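Local coordinates for protein arabinan endo-1,5-alpha-l-arabinosidase A (PDB 1GYE) that cleaves the alpha-1,5-arabinofuranosyl bonds of linear arabinan in plant cell walls, releasing almost exclusively arabinotriose, at residues Thr22-Thr27 / Asp59-Ala64; Val138-Gly143 / Phe152-Asp157; Ala171-Ser176 / Ala187-Pro192. All blocks are in the same frame, centred on the assembly; numbering follows the deposited sequence.

Contact 1: Thr22-Thr27 / Asp59-Ala64; sequences TGPGIT and DGHLWA. With AHR (alpha-L-arabinofuranose), chain B; AHR (alpha-L-arabinofuranose), chain C; AHR (alpha-L-arabinofuranose), chain D.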
loop_
_atom_site.group_PDB
_atom_site.type_symbol
_atom_site.label_atom_id
_atom_site.label_comp_id
_atom_site.label_asym_id
_atom_site.label_seq_id
_atom_site.Cartn_x
_atom_site.Cartn_y
_atom_site.Cartn_z
ATOM N N THR A 22 2.606 -3.089 -8.130
ATOM C CA THR A 22 1.470 -3.213 -9.039
ATOM C C THR A 22 1.994 -3.677 -10.424
ATOM O O THR A 22 2.970 -3.137 -10.962
ATOM C CB THR A 22 0.739 -1.836 -9.128
ATOM O OG1 THR A 22 -0.035 -1.558 -7.914
ATOM C CG2 THR A 22 -0.272 -1.822 -10.285
ATOM N N GLY A 23 1.358 -4.684 -11.005
ATOM C CA GLY A 23 1.703 -5.101 -12.359
ATOM C C GLY A 23 1.185 -6.504 -12.647
ATOM O O GLY A 23 0.553 -7.115 -11.762
ATOM N N PRO A 24 1.426 -7.018 -13.861
ATOM C CA PRO A 24 0.857 -8.329 -14.264
ATOM C C PRO A 24 1.218 -9.389 -13.216
ATOM O O PRO A 24 2.422 -9.541 -12.933
ATOM C CB PRO A 24 1.531 -8.617 -15.626
ATOM C CG PRO A 24 1.862 -7.266 -16.174
ATOM C CD PRO A 24 2.257 -6.417 -14.933
ATOM N N GLY A 25 0.216 -10.045 -12.617
ATOM C CA GLY A 25 0.418 -11.018 -11.538
ATOM C C GLY A 25 1.218 -10.577 -10.310
ATOM O O GLY A 25 1.597 -11.410 -9.472
ATOM N N ILE A 26 1.423 -9.265 -10.180
ATOM C CA ILE A 26 2.391 -8.664 -9.249
ATOM C C ILE A 26 3.851 -8.904 -9.693
ATOM O O ILE A 26 4.371 -10.043 -9.642
ATOM C CB ILE A 26 2.188 -9.062 -7.730
ATOM C CG1 ILE A 26 0.821 -8.634 -7.171
ATOM C CG2 ILE A 26 3.360 -8.509 -6.862
ATOM C CD1 ILE A 26 0.473 -7.178 -7.359
ATOM N N THR A 27 4.495 -7.811 -10.107
ATOM C CA THR A 27 5.930 -7.773 -10.440
ATOM C C THR A 27 6.801 -7.852 -9.178
ATOM O O THR A 27 6.571 -7.142 -8.190
ATOM C CB THR A 27 6.246 -6.462 -11.222
ATOM O OG1 THR A 27 5.179 -6.155 -12.158
ATOM C CG2 THR A 27 7.492 -6.638 -12.078
ATOM N N ASP A 59 -7.527 -6.730 -16.688
ATOM C CA ASP A 59 -6.485 -6.810 -17.719
ATOM C C ASP A 59 -5.249 -7.606 -17.343
ATOM O O ASP A 59 -4.302 -7.651 -18.129
ATOM C CB ASP A 59 -6.037 -5.421 -18.193
ATOM C CG ASP A 59 -5.719 -4.488 -17.043
ATOM O OD1 ASP A 59 -5.162 -4.895 -15.985
ATOM O OD2 ASP A 59 -6.024 -3.303 -17.132
ATOM N N GLY A 60 -5.241 -8.236 -16.173
ATOM C CA GLY A 60 -4.080 -9.020 -15.789
ATOM C C GLY A 60 -3.162 -8.363 -14.765
ATOM O O GLY A 60 -2.316 -9.061 -14.183
ATOM N N HIS A 61 -3.340 -7.052 -14.538
ATOM C CA HIS A 61 -2.572 -6.274 -13.547
ATOM C C HIS A 61 -3.207 -6.270 -12.164
ATOM O O HIS A 61 -4.317 -5.749 -11.973
ATOM C CB HIS A 61 -2.369 -4.829 -14.019
ATOM C CG HIS A 61 -1.658 -4.719 -15.339
ATOM N ND1 HIS A 61 -0.322 -4.401 -15.442
ATOM C CD2 HIS A 61 -2.095 -4.911 -16.608
ATOM C CE1 HIS A 61 0.027 -4.372 -16.713
ATOM N NE2 HIS A 61 -1.031 -4.680 -17.442
ATOM N N LEU A 62 -2.503 -6.846 -11.193
ATOM C CA LEU A 62 -2.950 -6.780 -9.803
ATOM C C LEU A 62 -2.424 -5.504 -9.226
ATOM O O LEU A 62 -1.394 -4.988 -9.690
ATOM C CB LEU A 62 -2.483 -8.004 -9.016
ATOM C CG LEU A 62 -2.975 -9.339 -9.666
ATOM C CD1 LEU A 62 -2.186 -10.516 -9.158
ATOM C CD2 LEU A 62 -4.447 -9.595 -9.414
ATOM N N TRP A 63 -3.148 -4.964 -8.237
ATOM C CA TRP A 63 -2.794 -3.667 -7.688
ATOM C C TRP A 63 -2.350 -3.731 -6.251
ATOM O O TRP A 63 -2.881 -4.515 -5.414
ATOM C CB TRP A 63 -3.967 -2.702 -7.727
ATOM C CG TRP A 63 -4.590 -2.410 -9.075
ATOM C CD1 TRP A 63 -4.163 -2.827 -10.309
ATOM C CD2 TRP A 63 -5.775 -1.624 -9.308
ATOM N NE1 TRP A 63 -5.010 -2.354 -11.286
ATOM C CE2 TRP A 63 -6.012 -1.627 -10.716
ATOM C CE3 TRP A 63 -6.663 -0.913 -8.468
ATOM C CZ2 TRP A 63 -7.102 -0.960 -11.313
ATOM C CZ3 TRP A 63 -7.764 -0.228 -9.060
ATOM C CH2 TRP A 63 -7.965 -0.267 -10.473
ATOM N N ALA A 64 -1.408 -2.850 -5.956
ATOM C CA ALA A 64 -1.198 -2.434 -4.607
ATOM C C ALA A 64 -0.982 -3.641 -3.692
ATOM O O ALA A 64 -1.794 -3.908 -2.799
ATOM C CB ALA A 64 -2.404 -1.590 -4.139
HETATM O O5 AHR B . 5.195 0.938 -13.071
HETATM C C5 AHR B . 4.572 -0.365 -12.960
HETATM C C4 AHR B . 3.358 -0.403 -13.883
HETATM O O4 AHR B . 2.497 0.744 -13.738
HETATM C C3 AHR B . 2.479 -1.590 -13.642
HETATM O O3 AHR B . 2.919 -2.531 -14.597
HETATM C C2 AHR B . 1.149 -1.052 -14.108
HETATM O O2 AHR B . 0.076 -1.788 -13.562
HETATM C C1 AHR B . 1.129 0.386 -13.681
HETATM O O5 AHR C . -3.750 0.888 -11.431
HETATM C C5 AHR C . -3.330 1.754 -10.385
HETATM C C4 AHR C . -4.427 1.852 -9.374
HETATM O O4 AHR C . -5.216 2.909 -9.884
HETATM C C3 AHR C . -3.947 2.300 -8.012
HETATM O O3 AHR C . -3.978 1.269 -7.039
HETATM C C2 AHR C . -4.952 3.363 -7.650
HETATM O O2 AHR C . -4.353 4.302 -6.761
HETATM C C1 AHR C . -5.207 4.000 -8.989
HETATM O O5 AHR D . 0.394 1.155 -14.631
HETATM C C5 AHR D . -0.151 2.358 -14.022
HETATM C C4 AHR D . -1.607 2.190 -13.526
HETATM O O4 AHR D . -1.618 1.518 -12.279
HETATM C C3 AHR D . -2.592 1.416 -14.412
HETATM O O3 AHR D . -3.670 2.280 -14.750
HETATM C C2 AHR D . -3.178 0.306 -13.580
HETATM O O2 AHR D . -2.760 -0.966 -14.023
HETATM C C1 AHR D . -2.612 0.485 -12.203
#
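Thr22 OG1 receives the amide of Ala64 in a short, straight bond (N to OG1 2.7 Å, 169° at the hydrogen). The same hydroxyl is hydrogen-bonded to Asp7, the probable proton acceptor, so it links the corner of the chain at Ala64 to the active centre. Further along, Gly23 and Leu62 exchange two backbone bonds as an antiparallel hydrogen-bonded pair. Gly23 O also takes the amide of Ile26, which closes a type II turn; the two donors come from opposite faces of its plane. Gly25 N donates a hydrogen bond to Gly60 O (3.1 Å). The paired strands 16-24 and 61-70 belong to the five-bladed beta-propeller, and their ends line the arabinan-binding cleft. There the chain C arabinofuranose lies against one face of the Trp63 indole, its O5, toward the rim, 3.5 Å from Trp63 CE2. His61 ND1 is 3.2 Å from O2 of the chain B sugar, and the Pro24 ring runs beside the imidazole, with Pro24 CD 3.3 Å from His61 ND1. Thr22 chi1 of -74° sets OG1 beside the backbone N and CG2 anti to it, which puts the methyl 3.3 Å from O2 of the chain B sugar. Behind the cleft, the Ile26 and Leu62 side chains cross at about a right angle, Ile26 CD1 3.5 Å from Leu62 CB.

Contact 2: Val138-Gly143 / Phe152-Asp157; sequences VWMSFG and FKLNDD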
loop_
_atom_site.group_PDB
_atom_site.type_symbol
_atom_site.label_atom_id
_atom_site.label_comp_id
_atom_site.label_asym_id
_atom_site.label_seq_id
_atom_site.Cartn_x
_atom_site.Cartn_y
_atom_site.Cartn_z
ATOM N N VAL A 138 -3.563 -9.536 14.374
ATOM C CA VAL A 138 -3.188 -8.949 13.103
ATOM C C VAL A 138 -4.398 -8.340 12.367
ATOM O O VAL A 138 -5.486 -8.934 12.311
ATOM C CB VAL A 138 -2.516 -9.980 12.189
ATOM C CG1 VAL A 138 -1.929 -9.311 10.977
ATOM C CG2 VAL A 138 -1.444 -10.820 12.952
ATOM N N TRP A 139 -4.175 -7.177 11.764
ATOM C CA TRP A 139 -5.226 -6.414 11.159
ATOM C C TRP A 139 -4.831 -6.128 9.720
ATOM O O TRP A 139 -3.645 -6.096 9.414
ATOM C CB TRP A 139 -5.340 -5.089 11.921
ATOM C CG TRP A 139 -5.571 -5.214 13.418
ATOM C CD1 TRP A 139 -4.636 -5.465 14.352
ATOM C CD2 TRP A 139 -6.829 -5.143 14.112
ATOM N NE1 TRP A 139 -5.205 -5.496 15.602
ATOM C CE2 TRP A 139 -6.560 -5.318 15.476
ATOM C CE3 TRP A 139 -8.162 -4.905 13.712
ATOM C CZ2 TRP A 139 -7.566 -5.269 16.462
ATOM C CZ3 TRP A 139 -9.156 -4.858 14.672
ATOM C CH2 TRP A 139 -8.853 -5.034 16.035
ATOM N N MET A 140 -5.814 -5.957 8.841
ATOM C CA MET A 140 -5.623 -5.409 7.504
ATOM C C MET A 140 -6.224 -4.001 7.470
ATOM O O MET A 140 -7.365 -3.770 7.940
ATOM C CB MET A 140 -6.346 -6.249 6.469
ATOM C CG MET A 140 -6.327 -5.657 5.069
ATOM S SD MET A 140 -6.999 -6.723 3.774
ATOM C CE MET A 140 -6.020 -8.149 3.903
ATOM N N SER A 141 -5.458 -3.024 6.997
ATOM C CA SER A 141 -6.069 -1.748 6.618
ATOM C C SER A 141 -6.115 -1.775 5.080
ATOM O O SER A 141 -5.276 -2.479 4.429
ATOM C CB SER A 141 -5.257 -0.580 7.148
ATOM O OG SER A 141 -4.014 -0.431 6.473
ATOM N N PHE A 142 -7.107 -1.085 4.507
ATOM C CA PHE A 142 -7.267 -1.022 3.046
ATOM C C PHE A 142 -8.149 0.190 2.655
ATOM O O PHE A 142 -8.715 0.838 3.539
ATOM C CB PHE A 142 -7.891 -2.311 2.526
ATOM C CG PHE A 142 -9.355 -2.420 2.801
ATOM C CD1 PHE A 142 -9.807 -2.903 4.033
ATOM C CD2 PHE A 142 -10.294 -2.028 1.834
ATOM C CE1 PHE A 142 -11.201 -2.987 4.338
ATOM C CE2 PHE A 142 -11.666 -2.108 2.101
ATOM C CZ PHE A 142 -12.133 -2.586 3.366
ATOM N N GLY A 143 -8.258 0.472 1.345
ATOM C CA GLY A 143 -9.287 1.361 0.827
ATOM C C GLY A 143 -8.835 2.430 -0.146
ATOM O O GLY A 143 -7.626 2.716 -0.300
ATOM N N PHE A 152 -9.613 -4.019 9.760
ATOM C CA PHE A 152 -10.386 -5.136 10.325
ATOM C C PHE A 152 -9.489 -6.271 10.788
ATOM O O PHE A 152 -8.373 -6.415 10.293
ATOM C CB PHE A 152 -11.463 -5.626 9.379
ATOM C CG PHE A 152 -10.927 -6.356 8.187
ATOM C CD1 PHE A 152 -10.605 -5.670 7.012
ATOM C CD2 PHE A 152 -10.769 -7.711 8.216
ATOM C CE1 PHE A 152 -10.136 -6.312 5.927
ATOM C CE2 PHE A 152 -10.292 -8.338 7.099
ATOM C CZ PHE A 152 -9.990 -7.629 5.962
ATOM N N LYS A 153 -9.977 -7.051 11.762
ATOM C CA LYS A 153 -9.183 -8.077 12.382
ATOM C C LYS A 153 -9.150 -9.307 11.476
ATOM O O LYS A 153 -10.196 -9.764 11.013
ATOM C CB LYS A 153 -9.710 -8.376 13.796
ATOM C CG LYS A 153 -8.908 -9.456 14.627
ATOM C CD LYS A 153 -9.247 -9.295 16.091
ATOM C CE LYS A 153 -9.970 -10.484 16.695
ATOM N NZ LYS A 153 -9.075 -11.161 17.690
ATOM N N LEU A 154 -7.949 -9.838 11.226
ATOM C CA LEU A 154 -7.793 -11.066 10.452
ATOM C C LEU A 154 -7.945 -12.303 11.312
ATOM O O LEU A 154 -7.710 -12.248 12.500
ATOM C CB LEU A 154 -6.451 -11.102 9.742
ATOM C CG LEU A 154 -6.332 -10.043 8.673
ATOM C CD1 LEU A 154 -4.856 -9.769 8.293
ATOM C CD2 LEU A 154 -7.122 -10.524 7.511
ATOM N N ASN A 155 -8.362 -13.414 10.718
ATOM C CA ASN A 155 -8.497 -14.654 11.470
ATOM C C ASN A 155 -7.121 -15.322 11.710
ATOM O O ASN A 155 -6.095 -14.795 11.301
ATOM C CB ASN A 155 -9.402 -15.610 10.726
ATOM C CG ASN A 155 -8.791 -16.055 9.408
ATOM O OD1 ASN A 155 -7.708 -15.594 9.008
ATOM N ND2 ASN A 155 -9.463 -16.975 8.739
ATOM N N ASP A 156 -7.114 -16.485 12.352
ATOM C CA ASP A 156 -5.865 -17.187 12.657
ATOM C C ASP A 156 -4.899 -17.373 11.461
ATOM O O ASP A 156 -3.694 -17.148 11.598
ATOM C CB ASP A 156 -6.180 -18.553 13.296
ATOM C CG ASP A 156 -6.231 -18.492 14.833
ATOM O OD1 ASP A 156 -6.615 -17.419 15.400
ATOM O OD2 ASP A 156 -5.895 -19.481 15.548
ATOM N N ASP A 157 -5.467 -17.805 10.327
ATOM C CA ASP A 157 -4.830 -18.050 9.019
ATOM C C ASP A 157 -4.223 -16.822 8.348
ATOM O O ASP A 157 -3.350 -16.964 7.487
ATOM C CB ASP A 157 -5.935 -18.463 8.007
ATOM C CG ASP A 157 -6.306 -19.919 8.074
ATOM O OD1 ASP A 157 -5.525 -20.724 8.635
ATOM O OD2 ASP A 157 -7.387 -20.342 7.575
#
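Phe152 and Met140 meet side chain to side chain, and the Phe152 ring is bounded by two residues of the neighbouring strand. Over one face comes Met140 CB, 4.2 Å from the ring centroid and 28° off its normal. Met140 and Phe152 run side by side in the same direction, and the sulfur continues past the rim: Met140 SD lies 3.8 Å from Phe152 CZ, an oblique Met-aromatic contact. With Met140 CG anti to the backbone N (chi1 173°), the chain runs out beside the phenyl ring and puts the sulfur near CZ. Phe142 meets one part of the ring's edge, its CE1 3.8 Å from Phe152 CD1 and its side chain roughly at right angles to that of Phe152. At the root of Met140, the Leu154 CD1 methyl fits between Met140 CB and Val138 CG1, 4.0 Å from the latter.

A different pair meets on the face of the sheet that bears Trp139 and Lys153. Lys153 CB sits over the rim of the indole, 3.7 Å from Trp139 CZ3, in a CH-pi contact. The lysine chain then bends away, and its NZ bonds to Gln137, whereas Trp139 NE1 is held by Asp133. Three backbone bonds set this register, the shortest from Leu154 N to Val138 O at 2.8 Å. Outside the pair, Trp167 stacks on Phe152, and Val113 of strand 108-116 touches Met140, Phe152 and Leu154. This is the antiparallel hairpin of strands 138-142 and 149-153, which forms the middle of a four-stranded sheet, one blade of the beta-propeller.

Contact 3: Ala171-Ser176 / Ala187-Pro192; sequences AKLERS and AQIEAP. With AHR (alpha-L-arabinofuranose), chain C.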
loop_
_atom_site.group_PDB
_atom_site.type_symbol
_atom_site.label_atom_id
_atom_site.label_comp_id
_atom_site.label_asym_id
_atom_site.label_seq_id
_atom_site.Cartn_x
_atom_site.Cartn_y
_atom_site.Cartn_z
ATOM N N ALA A 171 -9.486 6.506 8.312
ATOM C CA ALA A 171 -9.385 7.835 7.701
ATOM C C ALA A 171 -10.439 8.070 6.657
ATOM O O ALA A 171 -10.823 7.111 5.953
ATOM C CB ALA A 171 -8.033 8.044 7.112
ATOM N N LYS A 172 -10.896 9.333 6.516
ATOM C CA LYS A 172 -11.989 9.617 5.576
ATOM C C LYS A 172 -11.965 11.036 5.070
ATOM O O LYS A 172 -11.384 11.925 5.723
ATOM C CB LYS A 172 -13.350 9.448 6.241
ATOM C CG LYS A 172 -13.700 8.059 6.820
ATOM C CD LYS A 172 -15.146 8.155 7.297
ATOM C CE LYS A 172 -15.470 7.294 8.461
ATOM N NZ LYS A 172 -16.394 7.999 9.407
ATOM N N LEU A 173 -12.613 11.247 3.905
ATOM C CA LEU A 173 -12.961 12.624 3.487
ATOM C C LEU A 173 -14.439 12.726 3.185
ATOM O O LEU A 173 -15.111 11.719 3.122
ATOM C CB LEU A 173 -12.106 13.145 2.342
ATOM C CG LEU A 173 -10.591 12.992 2.597
ATOM C CD1 LEU A 173 -9.755 12.929 1.292
ATOM C CD2 LEU A 173 -10.038 14.068 3.531
ATOM N N GLU A 174 -14.933 13.944 2.996
ATOM C CA GLU A 174 -16.350 14.226 2.976
ATOM C C GLU A 174 -16.960 13.446 1.860
ATOM O O GLU A 174 -16.360 13.307 0.818
ATOM C CB GLU A 174 -16.570 15.724 2.714
ATOM C CG GLU A 174 -18.004 16.245 2.884
ATOM C CD GLU A 174 -18.647 15.746 4.204
ATOM O OE1 GLU A 174 -18.658 16.550 5.188
ATOM O OE2 GLU A 174 -19.113 14.557 4.265
ATOM N N ARG A 175 -18.162 12.946 2.100
ATOM C CA ARG A 175 -19.052 12.350 1.091
ATOM C C ARG A 175 -20.448 12.252 1.724
ATOM O O ARG A 175 -20.612 11.890 2.897
ATOM C CB ARG A 175 -18.595 10.936 0.718
ATOM C CG ARG A 175 -19.403 10.271 -0.413
ATOM C CD ARG A 175 -19.258 8.759 -0.423
ATOM N NE ARG A 175 -20.113 8.098 -1.418
ATOM C CZ ARG A 175 -19.674 7.649 -2.611
ATOM N NH1 ARG A 175 -18.388 7.765 -2.969
ATOM N NH2 ARG A 175 -20.531 7.082 -3.462
ATOM N N SER A 176 -21.454 12.577 0.939
ATOM C CA SER A 176 -22.819 12.516 1.384
ATOM C C SER A 176 -23.279 11.185 0.929
ATOM O O SER A 176 -22.903 10.758 -0.184
ATOM C CB SER A 176 -23.633 13.549 0.612
ATOM O OG SER A 176 -24.958 13.057 0.588
ATOM N N ALA A 187 -13.837 12.094 -2.386
ATOM C CA ALA A 187 -12.924 11.800 -1.274
ATOM C C ALA A 187 -11.602 11.281 -1.812
ATOM O O ALA A 187 -11.376 10.063 -1.907
ATOM C CB ALA A 187 -13.548 10.782 -0.344
ATOM N N GLN A 188 -10.702 12.179 -2.186
ATOM C CA GLN A 188 -9.444 11.682 -2.783
ATOM C C GLN A 188 -8.397 11.201 -1.761
ATOM O O GLN A 188 -7.406 11.900 -1.456
ATOM C CB GLN A 188 -8.869 12.716 -3.740
ATOM C CG GLN A 188 -9.920 13.200 -4.768
ATOM C CD GLN A 188 -9.469 14.414 -5.555
ATOM O OE1 GLN A 188 -10.057 14.736 -6.581
ATOM N NE2 GLN A 188 -8.419 15.076 -5.099
ATOM N N ILE A 189 -8.628 9.996 -1.251
ATOM C CA ILE A 189 -7.766 9.363 -0.241
ATOM C C ILE A 189 -7.630 7.874 -0.547
ATOM O O ILE A 189 -8.622 7.187 -0.921
ATOM C CB ILE A 189 -8.343 9.557 1.159
ATOM C CG1 ILE A 189 -7.518 8.896 2.214
ATOM C CG2 ILE A 189 -9.790 8.982 1.301
ATOM C CD1 ILE A 189 -8.057 9.283 3.613
ATOM N N GLU A 190 -6.403 7.381 -0.414
ATOM C CA GLU A 190 -6.146 5.959 -0.541
ATOM C C GLU A 190 -4.918 5.472 0.160
ATOM O O GLU A 190 -4.111 6.233 0.669
ATOM C CB GLU A 190 -6.064 5.477 -2.008
ATOM C CG GLU A 190 -5.590 6.438 -3.097
ATOM C CD GLU A 190 -5.744 5.870 -4.534
ATOM O OE1 GLU A 190 -6.084 4.664 -4.722
ATOM O OE2 GLU A 190 -5.516 6.624 -5.512
ATOM N N ALA A 191 -4.775 4.160 0.172
ATOM C CA ALA A 191 -3.458 3.546 0.234
ATOM C C ALA A 191 -2.862 3.680 1.597
ATOM O O ALA A 191 -1.765 4.254 1.733
ATOM C CB ALA A 191 -2.543 4.169 -0.810
ATOM N N PRO A 192 -3.570 3.160 2.603
ATOM C CA PRO A 192 -3.124 3.257 3.984
ATOM C C PRO A 192 -1.896 2.427 4.143
ATOM O O PRO A 192 -1.651 1.521 3.355
ATOM C CB PRO A 192 -4.249 2.586 4.774
ATOM C CG PRO A 192 -4.898 1.636 3.777
ATOM C CD PRO A 192 -4.820 2.387 2.479
HETATM O O5 AHR C . -3.750 0.888 -11.431
HETATM C C5 AHR C . -3.330 1.754 -10.385
HETATM C C4 AHR C . -4.427 1.852 -9.374
HETATM O O4 AHR C . -5.216 2.909 -9.884
HETATM C C3 AHR C . -3.947 2.300 -8.012
HETATM O O3 AHR C . -3.978 1.269 -7.039
HETATM C C2 AHR C . -4.952 3.363 -7.650
HETATM O O2 AHR C . -4.353 4.302 -6.761
HETATM C C1 AHR C . -5.207 4.000 -8.989
#
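Leu173 and Ile189 meet at the centre of a contact made by apolar side chains, slanting across one another with Leu173 CD1 3.7 Å from Ile189 CB. The same methyl lies 3.7 Å from Gln188 N, where it rests on the backbone of the opposing segment. On one flank, Leu173 CB packs against Ala187 CB at 3.9 Å. On the other, Ile189 CD1 reaches Ala171 CB at 3.7 Å; Ile189 CG1, anti to the backbone N (chi1 178°), and an extended chain beyond it carry the methyl that far. No hydrogen bond joins the two segments; they meet by van der Waals packing of aliphatic groups. The bend at Gln188, the centre of an inverse gamma turn with Ile189 N bonded to Ala187 O, brings Ala187 and Ile189 onto Leu173 together.

One residue beyond Ile189, Glu190, the probable proton donor, points into the substrate cleft. Its OE1 accepts a hydrogen bond from O2 of the chain C arabinofuranose at 2.7 Å, and Ser144 OG provides a second partner for that oxygen. Further out, Arg175 NH1 bonds to Gln183 O within the loop that connects the segments. Ile189 is backed by Leu149 and Trp207, and backbone bonds join Glu190 to Ser206 of strand 200-207 and Ala171 to Leu149 of strand 149-153, setting the contact between the edge strands 167-171 and 189-197 of two successive four-stranded sheets.

Overall arrangement
From the N terminus, contact 1 comes first, closing the excursion of 31 residues that carries strands 27-31 and 36-42 and helix 51-54. The chain then passes through strands 73-80, 88-95, 108-116 and 129-132 before contact 2 closes the hairpin within one sheet. Contact 3 follows, closing the loop from strand 167-171 to strand 189-197 and so the passage into the next sheet. None nests or crosses; all three lie in series. Contacts 2 and 3 touch, with a probable hydrogen bond from Ala191 N to Gly143 O and Pro192 packed against Ser141 and Phe142. Contact 1 touches neither, but shares the chain C arabinofuranose with contact 3 across the cleft.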